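Freshwater cyanophage protein (Microcystis phage Mic1, PDB 6L2W) is of unknown function but adopts a novel fold, forms a two-chain assembly, and may serve as a structural component of the phage. Local coordinates at residues Arg5-Ser10 / Ser82-Leu87; Asn54-Cys59 / Asn103-Glu108; Leu70-Tyr75 / Asn94-Ile99. One frame throughout, in Å; residues are numbered along the deposited sequence.

Contact 1 of 3, residues Arg5-Ser10 / Ser82-Leu87; sequences RLSYHS and SYHLEL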
loop_
_atom_site.group_PDB
_atom_site.type_symbol
_atom_site.label_atom_id
_atom_site.label_comp_id
_atom_site.label_asym_id
_atom_site.label_seq_id
_atom_site.Cartn_x
_atom_site.Cartn_y
_atom_site.Cartn_z
ATOM N N ARG B 5 -4.985 6.472 8.350
ATOM C CA ARG B 5 -4.204 5.393 8.936
ATOM C C ARG B 5 -2.766 5.450 8.400
ATOM O O ARG B 5 -2.505 5.696 7.219
ATOM C CB ARG B 5 -4.850 4.038 8.612
ATOM C CG ARG B 5 -4.148 2.858 9.263
ATOM C CD ARG B 5 -4.977 1.590 9.236
ATOM N NE ARG B 5 -5.095 1.047 7.901
ATOM C CZ ARG B 5 -5.561 -0.162 7.612
ATOM N NH1 ARG B 5 -5.938 -0.991 8.574
ATOM N NH2 ARG B 5 -5.619 -0.546 6.349
ATOM N N LEU B 6 -1.848 5.133 9.278
ATOM C CA LEU B 6 -0.468 5.192 8.977
ATOM C C LEU B 6 0.074 3.768 9.016
ATOM O O LEU B 6 0.004 3.142 10.053
ATOM C CB LEU B 6 0.209 6.065 10.035
ATOM C CG LEU B 6 1.729 6.109 9.951
ATOM C CD1 LEU B 6 2.165 6.610 8.585
ATOM C CD2 LEU B 6 2.318 6.974 11.062
ATOM N N SER B 7 0.638 3.292 7.913
ATOM C CA SER B 7 1.163 1.944 7.880
ATOM C C SER B 7 2.692 1.947 7.741
ATOM O O SER B 7 3.299 2.910 7.239
ATOM C CB SER B 7 0.527 1.133 6.781
ATOM O OG SER B 7 -0.886 1.215 6.842
ATOM N N TYR B 8 3.288 0.827 8.163
ATOM C CA TYR B 8 4.681 0.597 7.939
ATOM C C TYR B 8 4.843 -0.746 7.213
ATOM O O TYR B 8 3.996 -1.634 7.307
ATOM C CB TYR B 8 5.468 0.709 9.246
ATOM C CG TYR B 8 5.330 -0.447 10.207
ATOM C CD1 TYR B 8 6.227 -1.502 10.198
ATOM C CD2 TYR B 8 4.334 -0.460 11.168
ATOM C CE1 TYR B 8 6.122 -2.542 11.102
ATOM C CE2 TYR B 8 4.214 -1.488 12.086
ATOM C CZ TYR B 8 5.112 -2.531 12.050
ATOM O OH TYR B 8 4.971 -3.552 12.930
ATOM N N HIS B 9 5.935 -0.869 6.465
ATOM C CA HIS B 9 6.197 -2.084 5.713
ATOM C C HIS B 9 7.626 -2.052 5.200
ATOM O O HIS B 9 8.085 -1.054 4.684
ATOM C CB HIS B 9 5.237 -2.231 4.534
ATOM C CG HIS B 9 4.835 -0.913 3.966
ATOM N ND1 HIS B 9 5.762 0.004 3.526
ATOM C CD2 HIS B 9 3.621 -0.351 3.783
ATOM C CE1 HIS B 9 5.133 1.101 3.126
ATOM N NE2 HIS B 9 3.824 0.901 3.257
ATOM N N SER B 10 8.309 -3.153 5.376
ATOM C CA SER B 10 9.648 -3.286 4.863
ATOM C C SER B 10 9.957 -4.770 4.716
ATOM O O SER B 10 9.201 -5.639 5.208
ATOM C CB SER B 10 10.661 -2.611 5.756
ATOM O OG SER B 10 10.642 -3.228 7.034
ATOM N N SER B 82 9.225 3.062 3.609
ATOM C CA SER B 82 8.962 2.290 4.828
ATOM C C SER B 82 7.546 2.521 5.400
ATOM O O SER B 82 7.055 1.685 6.164
ATOM C CB SER B 82 9.971 2.653 5.861
ATOM O OG SER B 82 11.266 2.265 5.462
ATOM N N TYR B 83 6.921 3.666 5.110
ATOM C CA TYR B 83 5.640 4.053 5.717
ATOM C C TYR B 83 4.707 4.582 4.635
ATOM O O TYR B 83 5.137 5.114 3.643
ATOM C CB TYR B 83 5.781 5.153 6.783
ATOM C CG TYR B 83 6.922 4.945 7.734
ATOM C CD1 TYR B 83 6.814 4.052 8.779
ATOM C CD2 TYR B 83 8.129 5.578 7.541
ATOM C CE1 TYR B 83 7.872 3.798 9.626
ATOM C CE2 TYR B 83 9.207 5.338 8.377
ATOM C CZ TYR B 83 9.081 4.427 9.406
ATOM O OH TYR B 83 10.135 4.145 10.218
ATOM N N HIS B 84 3.422 4.503 4.871
ATOM C CA HIS B 84 2.547 5.334 4.088
ATOM C C HIS B 84 1.307 5.692 4.894
ATOM O O HIS B 84 0.977 5.026 5.879
ATOM C CB HIS B 84 2.220 4.675 2.746
ATOM C CG HIS B 84 1.123 3.678 2.805
ATOM N ND1 HIS B 84 1.332 2.412 3.260
ATOM C CD2 HIS B 84 -0.180 3.754 2.442
ATOM C CE1 HIS B 84 0.199 1.723 3.155
ATOM N NE2 HIS B 84 -0.749 2.528 2.665
ATOM N N LEU B 85 0.672 6.775 4.457
ATOM C CA LEU B 85 -0.569 7.254 5.033
ATOM C C LEU B 85 -1.721 6.995 4.055
ATOM O O LEU B 85 -1.560 7.047 2.835
ATOM C CB LEU B 85 -0.423 8.751 5.323
ATOM C CG LEU B 85 -1.637 9.405 5.973
ATOM C CD1 LEU B 85 -1.714 9.028 7.449
ATOM C CD2 LEU B 85 -1.594 10.911 5.801
ATOM N N GLU B 86 -2.900 6.776 4.605
ATOM C CA GLU B 86 -4.068 6.478 3.803
ATOM C C GLU B 86 -5.242 7.297 4.319
ATOM O O GLU B 86 -5.492 7.323 5.492
ATOM C CB GLU B 86 -4.415 4.985 3.885
ATOM C CG GLU B 86 -5.582 4.558 2.990
ATOM C CD GLU B 86 -5.953 3.072 3.064
ATOM O OE1 GLU B 86 -5.187 2.280 3.697
ATOM O OE2 GLU B 86 -7.030 2.714 2.534
ATOM N N LEU B 87 -5.948 7.962 3.439
ATOM C CA LEU B 87 -7.148 8.669 3.866
ATOM C C LEU B 87 -8.371 7.883 3.371
ATOM O O LEU B 87 -8.343 7.447 2.221
ATOM C CB LEU B 87 -7.106 10.075 3.261
ATOM C CG LEU B 87 -8.417 10.840 3.260
ATOM C CD1 LEU B 87 -8.695 11.447 4.620
ATOM C CD2 LEU B 87 -8.386 11.916 2.204
HETATM O O HOH W 1 -1.836 3.422 5.754
#
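His-9 and His-84 meet rim to rim through their ring nitrogens: His-9 NE2 and His-84 ND1 are 2.9 Å apart in a hydrogen bond whose donor is not settled. The ring planes differ by just 18°, yet neither ring covers the other. In His-84 a chi1 of 83° sets CG between the backbone N and the carbonyl carbon, and the ring turns its CE1 to Ser-7 CB at 3.7 Å. Over one face of this ring, offset to the rim, sits a water that donates to the carbonyl oxygens of Arg-5 and His-84 and also bonds Ser-7 OG at 2.6 Å, tying both strands together on the histidine side. Arg-5 has the most surface buried here. Its side chain runs beside that of Glu-86, both pointing the same way, with NH2 to Glu-86 OE1 a long salt bridge of 3.9 Å. The stronger partners lie elsewhere: Arg-5 NH1 bonds Phe-42 O, and Glu-86 OE2 pairs with Arg-74. The backbones form an antiparallel ladder, in which Arg-5/Glu-86 and Ser-7/His-84 are hydrogen-bonded pairs and Leu-6/Leu-85 and Tyr-8/Tyr-83 non-hydrogen-bonded ones. Ser-7 N to His-84 O is short, 2.7 Å, and nearly straight at 170°. On the other face of the sheet, Tyr-8 CB packs against Tyr-83 CD1 at 3.6 Å. Strand 17-23 continues the sheet beyond 2-12 and strand 75-77 beyond 83-89, while Tyr-77 of the same chain stacks on His-84 and Tyr-77 of the second subunit packs on both histidines.

Contact 2 of 3, residues Asn54-Cys59 / Asn103-Glu108; sequences NVCEYC and NLKLKE
Two helices pack here, 51-61 against the C-terminal 96-115, with Cys-56 and Cys-59 of the first facing Lys-105 and Leu-106 of the second. The segment axes come within 9.4 Å and cross at -44°. The tightest meeting is between Cys-56 CB and Lys-105 CG, 3.5 Å apart, and Cys-56 SG also lies alongside that aliphatic stem, 3.9 Å from the same CG. Lys-105 CG stands anti to its backbone N (chi1 -179°), which carries it across to the cysteine; the chain then bends at chi2 (75°), and its outer part runs past Glu-57, whose CG is 4.4 Å from Lys-105 CE. Thus the lysine serves the interface with its methylenes while its ammonium group lies at the margin, where Glu-57 OE2 is 4.9 Å from Lys-105 NZ, too far to count as a salt bridge, and Glu-53 offers a long, weak ion pair. Helix 51-61 lies between strand 2-12 and this part of helix 96-115: Val-55 and Tyr-58 rest on Val-4 and Leu-6 of the strand, while the cysteine side receives the longer helix. Leu-106 is the other main contributor. One methyl, CD2, reaches across to Cys-56 O at 3.6 Å and also touches the CB atoms of Cys-56 and Cys-59, the latter at 4.3 Å, so it spans residues nearly a turn apart. Further along helix 96-115, Leu-109 packs on Cys-56 and Glu-57.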
loop_
_atom_site.group_PDB
_atom_site.type_symbol
_atom_site.label_atom_id
_atom_site.label_comp_id
_atom_site.label_asym_id
_atom_site.label_seq_id
_atom_site.Cartn_x
_atom_site.Cartn_y
_atom_site.Cartn_z
ATOM N N ASN B 54 -1.615 17.986 13.105
ATOM C CA ASN B 54 -0.732 17.156 13.918
ATOM C C ASN B 54 -0.379 15.866 13.165
ATOM O O ASN B 54 0.714 15.363 13.273
ATOM C CB ASN B 54 -1.348 16.835 15.284
ATOM C CG ASN B 54 -1.504 18.059 16.166
ATOM O OD1 ASN B 54 -2.524 18.213 16.844
ATOM N ND2 ASN B 54 -0.510 18.938 16.159
ATOM N N VAL B 55 -1.344 15.313 12.453
ATOM C CA VAL B 55 -1.131 14.114 11.674
ATOM C C VAL B 55 -0.119 14.435 10.563
ATOM O O VAL B 55 0.829 13.681 10.347
ATOM C CB VAL B 55 -2.470 13.576 11.135
ATOM C CG1 VAL B 55 -2.294 12.759 9.868
ATOM C CG2 VAL B 55 -3.219 12.778 12.199
ATOM N N CYS B 56 -0.282 15.573 9.891
ATOM C CA CYS B 56 0.618 15.879 8.775
ATOM C C CYS B 56 2.045 16.108 9.262
ATOM O O CYS B 56 3.007 15.800 8.549
ATOM C CB CYS B 56 0.168 17.105 8.001
ATOM S SG CYS B 56 -1.289 16.766 6.986
ATOM N N GLU B 57 2.160 16.647 10.458
ATOM C CA GLU B 57 3.460 17.003 11.029
ATOM C C GLU B 57 4.216 15.716 11.391
ATOM O O GLU B 57 5.446 15.596 11.201
ATOM C CB GLU B 57 3.270 17.904 12.253
ATOM C CG GLU B 57 2.940 19.347 11.892
ATOM C CD GLU B 57 2.929 20.353 13.042
ATOM O OE1 GLU B 57 2.026 20.263 13.912
ATOM O OE2 GLU B 57 3.817 21.239 13.056
ATOM N N TYR B 58 3.486 14.751 11.922
ATOM C CA TYR B 58 4.145 13.543 12.331
ATOM C C TYR B 58 4.565 12.753 11.076
ATOM O O TYR B 58 5.671 12.214 11.028
ATOM C CB TYR B 58 3.261 12.771 13.311
ATOM C CG TYR B 58 3.913 11.509 13.794
ATOM C CD1 TYR B 58 4.984 11.542 14.670
ATOM C CD2 TYR B 58 3.509 10.278 13.311
ATOM C CE1 TYR B 58 5.613 10.377 15.085
ATOM C CE2 TYR B 58 4.121 9.105 13.719
ATOM C CZ TYR B 58 5.180 9.151 14.604
ATOM O OH TYR B 58 5.767 7.979 15.000
ATOM N N CYS B 59 3.705 12.730 10.056
ATOM C CA CYS B 59 4.014 12.028 8.799
ATOM C C CYS B 59 5.249 12.641 8.121
ATOM O O CYS B 59 6.099 11.905 7.595
ATOM C CB CYS B 59 2.816 12.053 7.849
ATOM S SG CYS B 59 1.464 10.969 8.391
ATOM N N ASN B 103 -1.850 17.556 0.898
ATOM C CA ASN B 103 -0.730 17.782 0.008
ATOM C C ASN B 103 -0.125 19.177 0.224
ATOM O O ASN B 103 1.105 19.304 0.231
ATOM C CB ASN B 103 -1.150 17.590 -1.448
ATOM C CG ASN B 103 -1.009 16.153 -1.906
ATOM O OD1 ASN B 103 -0.183 15.413 -1.375
ATOM N ND2 ASN B 103 -1.752 15.769 -2.934
ATOM N N LEU B 104 -0.955 20.209 0.394
ATOM C CA LEU B 104 -0.439 21.561 0.636
ATOM C C LEU B 104 0.391 21.544 1.931
ATOM O O LEU B 104 1.526 21.988 1.960
ATOM C CB LEU B 104 -1.600 22.569 0.705
ATOM C CG LEU B 104 -1.253 23.975 1.217
ATOM C CD1 LEU B 104 -0.186 24.617 0.355
ATOM C CD2 LEU B 104 -2.488 24.877 1.284
ATOM N N LYS B 105 -0.166 20.984 2.982
ATOM C CA LYS B 105 0.493 20.975 4.273
ATOM C C LYS B 105 1.790 20.155 4.208
ATOM O O LYS B 105 2.850 20.628 4.639
ATOM C CB LYS B 105 -0.467 20.452 5.338
ATOM C CG LYS B 105 0.116 20.417 6.741
ATOM C CD LYS B 105 0.215 21.774 7.393
ATOM C CE LYS B 105 1.066 21.728 8.641
ATOM N NZ LYS B 105 1.052 23.019 9.363
ATOM N N LEU B 106 1.740 18.955 3.636
ATOM C CA LEU B 106 2.945 18.115 3.584
ATOM C C LEU B 106 4.020 18.828 2.773
ATOM O O LEU B 106 5.206 18.740 3.079
ATOM C CB LEU B 106 2.628 16.764 2.948
ATOM C CG LEU B 106 1.839 15.793 3.822
ATOM C CD1 LEU B 106 1.377 14.614 2.980
ATOM C CD2 LEU B 106 2.661 15.306 5.010
ATOM N N LYS B 107 3.593 19.523 1.736
ATOM C CA LYS B 107 4.549 20.189 0.892
ATOM C C LYS B 107 5.131 21.406 1.617
ATOM O O LYS B 107 6.296 21.705 1.422
ATOM C CB LYS B 107 3.927 20.619 -0.436
ATOM C CG LYS B 107 4.951 20.966 -1.500
ATOM C CD LYS B 107 5.973 19.864 -1.721
ATOM C CE LYS B 107 6.864 20.090 -2.924
ATOM N NZ LYS B 107 7.689 21.313 -2.771
ATOM N N GLU B 108 4.317 22.088 2.421
ATOM C CA GLU B 108 4.801 23.184 3.276
ATOM C C GLU B 108 5.836 22.632 4.260
ATOM O O GLU B 108 6.892 23.230 4.505
ATOM C CB GLU B 108 3.674 23.825 4.102
ATOM C CG GLU B 108 2.692 24.655 3.293
ATOM C CD GLU B 108 1.511 25.217 4.077
ATOM O OE1 GLU B 108 0.937 24.495 4.951
ATOM O OE2 GLU B 108 1.152 26.384 3.806
#

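Contact 3 of 3, residues Leu70-Tyr75 / Asn94-Ile99; sequences LGDFRY and NLEVKI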
loop_
_atom_site.group_PDB
_atom_site.type_symbol
_atom_site.label_atom_id
_atom_site.label_comp_id
_atom_site.label_asym_id
_atom_site.label_seq_id
_atom_site.Cartn_x
_atom_site.Cartn_y
_atom_site.Cartn_z
ATOM N N LEU B 70 -3.707 15.508 -8.435
ATOM C CA LEU B 70 -4.639 16.596 -8.613
ATOM C C LEU B 70 -6.060 16.053 -8.431
ATOM O O LEU B 70 -7.029 16.817 -8.419
ATOM C CB LEU B 70 -4.415 17.197 -10.002
ATOM C CG LEU B 70 -3.046 17.850 -10.178
ATOM C CD1 LEU B 70 -2.668 17.956 -11.647
ATOM C CD2 LEU B 70 -3.022 19.213 -9.504
ATOM N N GLY B 71 -6.131 14.746 -8.269
ATOM C CA GLY B 71 -7.424 14.052 -8.199
ATOM C C GLY B 71 -7.705 13.374 -6.883
ATOM O O GLY B 71 -7.579 14.022 -5.864
ATOM N N ASP B 72 -8.071 12.111 -6.930
ATOM C CA ASP B 72 -8.512 11.382 -5.718
ATOM C C ASP B 72 -7.548 10.277 -5.298
ATOM O O ASP B 72 -8.044 9.280 -4.812
ATOM C CB ASP B 72 -9.924 10.828 -5.898
ATOM C CG ASP B 72 -10.067 9.735 -6.943
ATOM O OD1 ASP B 72 -9.089 9.443 -7.624
ATOM O OD2 ASP B 72 -11.166 9.200 -7.065
ATOM N N PHE B 73 -6.254 10.425 -5.490
ATOM C CA PHE B 73 -5.297 9.412 -4.986
ATOM C C PHE B 73 -5.146 9.715 -3.499
ATOM O O PHE B 73 -4.714 10.801 -3.185
ATOM C CB PHE B 73 -4.001 9.445 -5.791
ATOM C CG PHE B 73 -3.011 8.357 -5.479
ATOM C CD1 PHE B 73 -3.171 7.083 -5.981
ATOM C CD2 PHE B 73 -1.896 8.616 -4.711
ATOM C CE1 PHE B 73 -2.250 6.090 -5.710
ATOM C CE2 PHE B 73 -0.979 7.619 -4.438
ATOM C CZ PHE B 73 -1.157 6.359 -4.934
ATOM N N ARG B 74 -5.511 8.783 -2.648
ATOM C CA ARG B 74 -5.578 9.012 -1.189
ATOM C C ARG B 74 -4.448 8.317 -0.441
ATOM O O ARG B 74 -4.678 7.883 0.669
ATOM C CB ARG B 74 -6.931 8.508 -0.691
ATOM C CG ARG B 74 -7.181 7.037 -0.967
ATOM C CD ARG B 74 -8.607 6.690 -0.643
ATOM N NE ARG B 74 -8.902 5.288 -0.811
ATOM C CZ ARG B 74 -8.735 4.384 0.123
ATOM N NH1 ARG B 74 -8.481 4.739 1.361
ATOM N NH2 ARG B 74 -8.820 3.110 -0.176
ATOM N N TYR B 75 -3.281 8.268 -1.017
ATOM C CA TYR B 75 -2.143 7.636 -0.379
ATOM C C TYR B 75 -0.928 8.553 -0.469
ATOM O O TYR B 75 -0.695 9.184 -1.478
ATOM C CB TYR B 75 -1.803 6.299 -1.051
ATOM C CG TYR B 75 -2.972 5.361 -1.202
ATOM C CD1 TYR B 75 -3.793 5.407 -2.311
ATOM C CD2 TYR B 75 -3.292 4.461 -0.210
ATOM C CE1 TYR B 75 -4.874 4.549 -2.452
ATOM C CE2 TYR B 75 -4.366 3.595 -0.334
ATOM C CZ TYR B 75 -5.160 3.629 -1.463
ATOM O OH TYR B 75 -6.237 2.785 -1.573
ATOM N N ASN B 94 -16.438 13.034 -1.538
ATOM C CA ASN B 94 -15.398 13.409 -2.514
ATOM C C ASN B 94 -14.149 13.950 -1.793
ATOM O O ASN B 94 -14.102 15.104 -1.376
ATOM C CB ASN B 94 -15.908 14.436 -3.526
ATOM C CG ASN B 94 -14.857 14.797 -4.556
ATOM O OD1 ASN B 94 -13.726 15.118 -4.206
ATOM N ND2 ASN B 94 -15.216 14.748 -5.828
ATOM N N LEU B 95 -13.105 13.130 -1.725
ATOM C CA LEU B 95 -11.914 13.406 -0.901
ATOM C C LEU B 95 -10.955 14.386 -1.590
ATOM O O LEU B 95 -9.928 14.731 -1.019
ATOM C CB LEU B 95 -11.208 12.076 -0.622
ATOM C CG LEU B 95 -12.049 11.049 0.130
ATOM C CD1 LEU B 95 -11.319 9.728 0.266
ATOM C CD2 LEU B 95 -12.434 11.588 1.492
ATOM N N GLU B 96 -11.256 14.829 -2.800
ATOM C CA GLU B 96 -10.329 15.679 -3.540
ATOM C C GLU B 96 -9.899 16.877 -2.675
ATOM O O GLU B 96 -8.725 17.273 -2.717
ATOM C CB GLU B 96 -10.948 16.141 -4.868
ATOM C CG GLU B 96 -10.774 15.142 -6.006
ATOM C CD GLU B 96 -12.040 14.601 -6.663
ATOM O OE1 GLU B 96 -12.391 13.415 -6.416
ATOM O OE2 GLU B 96 -12.663 15.355 -7.442
ATOM N N VAL B 97 -10.841 17.453 -1.918
ATOM C CA VAL B 97 -10.584 18.676 -1.119
ATOM C C VAL B 97 -9.644 18.317 0.043
ATOM O O VAL B 97 -8.670 19.016 0.242
ATOM C CB VAL B 97 -11.893 19.352 -0.641
ATOM C CG1 VAL B 97 -11.656 20.420 0.427
ATOM C CG2 VAL B 97 -12.661 19.956 -1.813
ATOM N N LYS B 98 -9.907 17.234 0.781
ATOM C CA LYS B 98 -9.013 16.854 1.876
ATOM C C LYS B 98 -7.644 16.438 1.344
ATOM O O LYS B 98 -6.653 16.648 2.032
ATOM C CB LYS B 98 -9.560 15.735 2.764
ATOM C CG LYS B 98 -10.360 16.226 3.963
ATOM C CD LYS B 98 -9.565 17.036 4.987
ATOM C CE LYS B 98 -10.449 17.902 5.865
ATOM N NZ LYS B 98 -9.987 17.899 7.275
ATOM N N ILE B 99 -7.593 15.859 0.148
ATOM C CA ILE B 99 -6.321 15.418 -0.407
ATOM C C ILE B 99 -5.480 16.654 -0.721
ATOM O O ILE B 99 -4.304 16.671 -0.398
ATOM C CB ILE B 99 -6.528 14.501 -1.630
ATOM C CG1 ILE B 99 -7.052 13.135 -1.187
ATOM C CG2 ILE B 99 -5.256 14.354 -2.452
ATOM C CD1 ILE B 99 -7.715 12.348 -2.292
#
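Arg-74, whose CD meets Leu-95 CD1 at 4.2 Å, carries its guanidinium with Tyr-75 CZ over one face, 3.8 Å above the plane and offset to the rim. In return the aliphatic CG of Arg-74 lies over one face of the Tyr-75 ring, again toward the rim. Tyr-75 CD1 is set in the same manner over a face of the Phe-73 ring, 3.7 Å above it, and Tyr-39 of the second subunit meets that phenyl group edge-to-face. Thus the aromatic side of the loop turns to its own chain and to the neighbour, whereas its backbone and the inner side-chain atoms of Asp-72 and Arg-74 receive the helix. Ile-99 does most of the work across the contact: its CD1 is 3.5 Å from Phe-73 O and 3.6 Å from Asp-72 CA, and also touches Arg-74 CB. One turn nearer the start of the helix, Glu-96 CG lies 3.4 Å from Gly-71 O. A chi2 of 121° turns Glu-96 CD toward Asn-94, and OE1 lies beside Asp-72 CB. Asn-94 fixes this end of the helix: its OD1 accepts the capping bond from Glu-96 N at 2.9 Å, and its ND2 donates to Glu-96 OE2 from above the carboxylate plane. Arg-74 NH1 forms a salt bridge with Glu-86 and a hydrogen bond with Leu-87 O; NE pairs with Asp-40 of the second subunit. What joins loop to helix is van der Waals packing. Asp-72 OD2 and Glu-96 OE1, like charges 4.4 Å apart, should repel somewhat and could raise the proton affinity of one acid, an effect that the helix N-terminus, and the weak hydrogen bond from Tyr-39 N of the second subunit to Asp-72 OD1, would be expected to offset in part.

Overall arrangement
Contact 1 lies deepest, its centre about 5 Å from that of the chain, against about 9 Å for contact 2 and 14 Å for contact 3. Contact 2 covers the leucine side of the sheet: Leu-85 CD1 of contact 1 touches Cys-59 SG at 3.8 Å, and Leu-6 CD2 touches Tyr-58 CE2 at 3.9 Å. Contact 3 meets contact 1 midway along strand 83-89, where Arg-74 NH1 and Glu-86 OE2 form a salt bridge of 2.8 Å. Contacts 2 and 3 share helix 96-115, their centres about 14 Å apart, and both segments of contact 3 fall between those of contact 2 along the chain. Contacts 1 and 3 both reach the second subunit; contact 2 does not.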